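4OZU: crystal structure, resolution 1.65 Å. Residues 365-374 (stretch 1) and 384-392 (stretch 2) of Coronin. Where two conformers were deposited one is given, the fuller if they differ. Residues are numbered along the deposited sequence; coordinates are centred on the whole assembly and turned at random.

Stretch 1 (365-374) PPAPDVEPSM
Stretch 2 384-392: NKAIRRRSV

Two extended, mostly irregular segments of one chain run antiparallel and are joined by a very short two-residue ladder, supplemented by side-chain-to-backbone hydrogen bonds, bridging waters and, at and beyond its Asp369 end, arginine–acid salt bridges; together they bury 838 Å².

The register is set by Ala367 facing Arg390 as a hydrogen-bonded pair, CA to CA 5.3 Å, with Ala367 N to Arg390 O at 2.9 Å and Arg390 N to Ala367 O at 2.8 Å. Next comes the non-hydrogen-bonded pair Pro368 and Arg389, CA to CA 4.5 Å, a position where this pair uses no amide hydrogen, which suits a proline. Here Arg389 CA also approaches Ala367 O at 3.1 Å, a CA-H...O contact. One residue on, Asp369 N donates to Arg388 O at 2.8 Å and 174°, nearly straight. Phi/psi stays extended through this region: -94/154 at Ala367, -53/127 at Pro368, -129/154 at Arg389 and -134/128 at Arg390.

Water 1 continues the register, accepting from Val392 N (2.8 Å) and donating to Pro365 O (2.9 Å); water 5 links Arg388 N (3.0 Å), from which it accepts, and Glu371 O (2.7 Å), to which it donates, off that register.

Arg389 (chi1 m, then t, t, chi4 -84°) brings its guanidinium edge to Pro366 O, NH1 to O 3.1 Å. The CB of Pro368 meets Ile387 CD1 at 3.8 Å, Ile387 being p, t.

The acid–arginine pairs gather at and beyond the Asp369 end of the ladder. Asp369, chi1 t, points toward the other stretch; its OD1 takes Val370 N at 2.7 Å, while OD2 forms a salt bridge with Arg390 NE at 3.5 Å. Arg390 is t, t, m with chi4 -85°. Water 3 ties this group together, donating to Asp369 OD2 (2.8 Å) and Glu371 OE2 (2.7 Å) and accepting from Arg390 NH2 (2.9 Å). Glu371 (m, t, chi3 23°) gives OE1 to Arg388 NH1 at 3.0 Å, a hydrogen-bonded salt bridge. Arg388, m and then fully extended, meets OE1 at its guanidinium edge and has Pro372 O over one face, with NE to that O 3.6 Å.

Beyond the prolines, Ser373, phi/psi -79/-23 and chi1 p, donates OG to Lys385 O at 2.8 Å. Met374 (m, t, m) brings its end closer, and Lys385 N makes a weak hydrogen bond to Met374 SD at 3.4 Å. The CA-to-CB bond of Lys385 points toward the other stretch, with Lys385 CB 3.7 Å from Met374 CG, but the end of the side chain leads away.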

# COMPACT_ATOMS: atom_id res chain seq x y z
N PRO A 365 6.76 -6.74 17.59
CA PRO A 365 7.99 -7.37 17.08
C PRO A 365 8.82 -6.36 16.31
O PRO A 365 8.33 -5.27 16.00
CB PRO A 365 7.48 -8.48 16.16
CG PRO A 365 6.02 -8.65 16.50
CD PRO A 365 5.55 -7.32 16.97
N PRO A 366 10.07 -6.71 15.99
CA PRO A 366 10.93 -5.82 15.20
C PRO A 366 10.25 -5.41 13.89
O PRO A 366 9.84 -6.25 13.10
CB PRO A 366 12.17 -6.68 14.94
CG PRO A 366 12.19 -7.67 16.06
CD PRO A 366 10.75 -7.97 16.34
N ALA A 367 10.11 -4.10 13.71
CA ALA A 367 9.35 -3.54 12.60
C ALA A 367 10.26 -3.23 11.43
O ALA A 367 11.45 -2.99 11.63
CB ALA A 367 8.62 -2.30 13.04
N PRO A 368 9.72 -3.24 10.20
CA PRO A 368 10.55 -2.83 9.06
C PRO A 368 11.18 -1.47 9.31
O PRO A 368 10.47 -0.52 9.64
CB PRO A 368 9.56 -2.78 7.89
CG PRO A 368 8.47 -3.73 8.28
CD PRO A 368 8.35 -3.61 9.78
N ASP A 369 12.50 -1.39 9.16
CA ASP A 369 13.22 -0.14 9.39
C ASP A 369 13.32 0.70 8.13
O ASP A 369 13.04 0.23 7.03
CB ASP A 369 14.63 -0.43 9.91
CG ASP A 369 15.20 0.72 10.74
OD1 ASP A 369 14.53 1.77 10.89
OD2 ASP A 369 16.33 0.56 11.25
N VAL A 370 13.73 1.95 8.30
CA VAL A 370 13.87 2.87 7.18
C VAL A 370 15.30 2.81 6.61
O VAL A 370 15.86 3.83 6.21
CB VAL A 370 13.52 4.32 7.60
CG1 VAL A 370 12.04 4.41 7.95
CG2 VAL A 370 14.38 4.79 8.77
N GLU A 371 15.86 1.61 6.60
CA GLU A 371 17.18 1.34 6.01
C GLU A 371 17.06 0.23 4.99
O GLU A 371 16.55 -0.84 5.32
CB GLU A 371 18.19 0.92 7.07
CG GLU A 371 18.60 1.96 8.07
CD GLU A 371 19.57 1.39 9.08
OE1 GLU A 371 20.24 0.38 8.77
OE2 GLU A 371 19.65 1.94 10.20
N PRO A 372 17.53 0.45 3.75
CA PRO A 372 17.50 -0.67 2.81
C PRO A 372 18.45 -1.81 3.20
O PRO A 372 19.55 -1.53 3.65
CB PRO A 372 17.96 -0.04 1.48
CG PRO A 372 18.03 1.43 1.71
CD PRO A 372 18.13 1.67 3.17
N SER A 373 18.04 -3.06 3.00
CA SER A 373 18.93 -4.18 3.33
C SER A 373 19.96 -4.39 2.23
O SER A 373 21.04 -4.94 2.48
CB SER A 373 18.14 -5.47 3.55
OG SER A 373 17.62 -5.98 2.33
N MET A 374 19.64 -3.92 1.02
CA MET A 374 20.51 -4.07 -0.14
C MET A 374 20.59 -2.79 -0.95
O MET A 374 19.61 -2.07 -1.09
CB MET A 374 20.00 -5.19 -1.05
CG MET A 374 20.03 -6.56 -0.43
SD MET A 374 19.28 -7.78 -1.52
CE MET A 374 17.55 -7.49 -1.21
N ASN A 384 19.70 -11.68 -1.79
CA ASN A 384 18.39 -11.56 -1.16
C ASN A 384 18.53 -11.44 0.35
O ASN A 384 18.20 -12.36 1.09
CB ASN A 384 17.50 -12.76 -1.50
CG ASN A 384 17.20 -12.86 -2.98
OD1 ASN A 384 16.48 -12.03 -3.54
ND2 ASN A 384 17.75 -13.88 -3.62
N LYS A 385 19.04 -10.30 0.79
CA LYS A 385 19.15 -10.01 2.21
C LYS A 385 17.78 -9.59 2.75
O LYS A 385 17.14 -8.70 2.20
CB LYS A 385 20.18 -8.92 2.47
CG LYS A 385 21.56 -9.17 1.85
CD LYS A 385 22.31 -10.28 2.57
CE LYS A 385 23.74 -10.40 2.05
NZ LYS A 385 23.80 -10.78 0.62
N ALA A 386 17.35 -10.23 3.84
CA ALA A 386 16.07 -9.92 4.46
C ALA A 386 16.01 -8.46 4.88
O ALA A 386 17.04 -7.87 5.19
CB ALA A 386 15.82 -10.83 5.66
N ILE A 387 14.81 -7.87 4.86
CA ILE A 387 14.68 -6.46 5.20
C ILE A 387 15.23 -6.18 6.59
O ILE A 387 15.23 -7.05 7.48
CB ILE A 387 13.22 -5.96 5.14
CG1 ILE A 387 12.30 -6.78 6.06
CG2 ILE A 387 12.71 -5.97 3.71
CD1 ILE A 387 11.05 -6.01 6.47
N ARG A 388 15.75 -4.98 6.77
CA ARG A 388 16.26 -4.58 8.05
C ARG A 388 15.10 -4.19 8.96
O ARG A 388 14.10 -3.64 8.50
CB ARG A 388 17.26 -3.43 7.89
CG ARG A 388 18.57 -3.89 7.28
CD ARG A 388 19.58 -2.78 7.20
NE ARG A 388 20.82 -3.22 6.56
CZ ARG A 388 21.84 -2.41 6.29
NH1 ARG A 388 21.77 -1.13 6.61
NH2 ARG A 388 22.93 -2.88 5.70
N ARG A 389 15.27 -4.50 10.24
CA ARG A 389 14.23 -4.30 11.24
C ARG A 389 14.73 -3.54 12.45
O ARG A 389 15.92 -3.57 12.78
CB ARG A 389 13.67 -5.65 11.69
CG ARG A 389 13.03 -6.43 10.58
CD ARG A 389 12.49 -7.77 11.06
NE ARG A 389 11.84 -8.44 9.94
CZ ARG A 389 10.59 -8.22 9.55
NH1 ARG A 389 9.81 -7.36 10.21
NH2 ARG A 389 10.11 -8.87 8.50
N ARG A 390 13.81 -2.86 13.12
CA ARG A 390 14.12 -2.11 14.33
C ARG A 390 13.08 -2.41 15.38
O ARG A 390 11.88 -2.32 15.12
CB ARG A 390 14.16 -0.61 14.05
CG ARG A 390 14.48 0.24 15.27
CD ARG A 390 14.42 1.73 14.96
NE ARG A 390 15.58 2.19 14.20
CZ ARG A 390 16.74 2.55 14.75
NH1 ARG A 390 16.92 2.49 16.06
NH2 ARG A 390 17.74 2.97 13.97
N SER A 391 13.53 -2.80 16.57
CA SER A 391 12.65 -2.93 17.72
C SER A 391 12.44 -1.55 18.32
O SER A 391 13.34 -0.98 18.93
CB SER A 391 13.23 -3.89 18.76
OG SER A 391 12.89 -5.23 18.45
N VAL A 392 11.24 -1.02 18.11
CA VAL A 392 10.89 0.32 18.57
C VAL A 392 10.32 0.25 19.96
O VAL A 392 9.55 -0.67 20.27
CB VAL A 392 9.86 0.98 17.63
CG1 VAL A 392 9.58 2.41 18.04
CG2 VAL A 392 10.33 0.92 16.20
O HOH W 1 9.18 -2.79 17.33
O HOH W 2 13.11 -2.40 6.02
O HOH W 3 17.40 3.13 11.10
O HOH W 4 17.82 -1.50 11.06
O HOH W 5 15.32 -3.09 4.52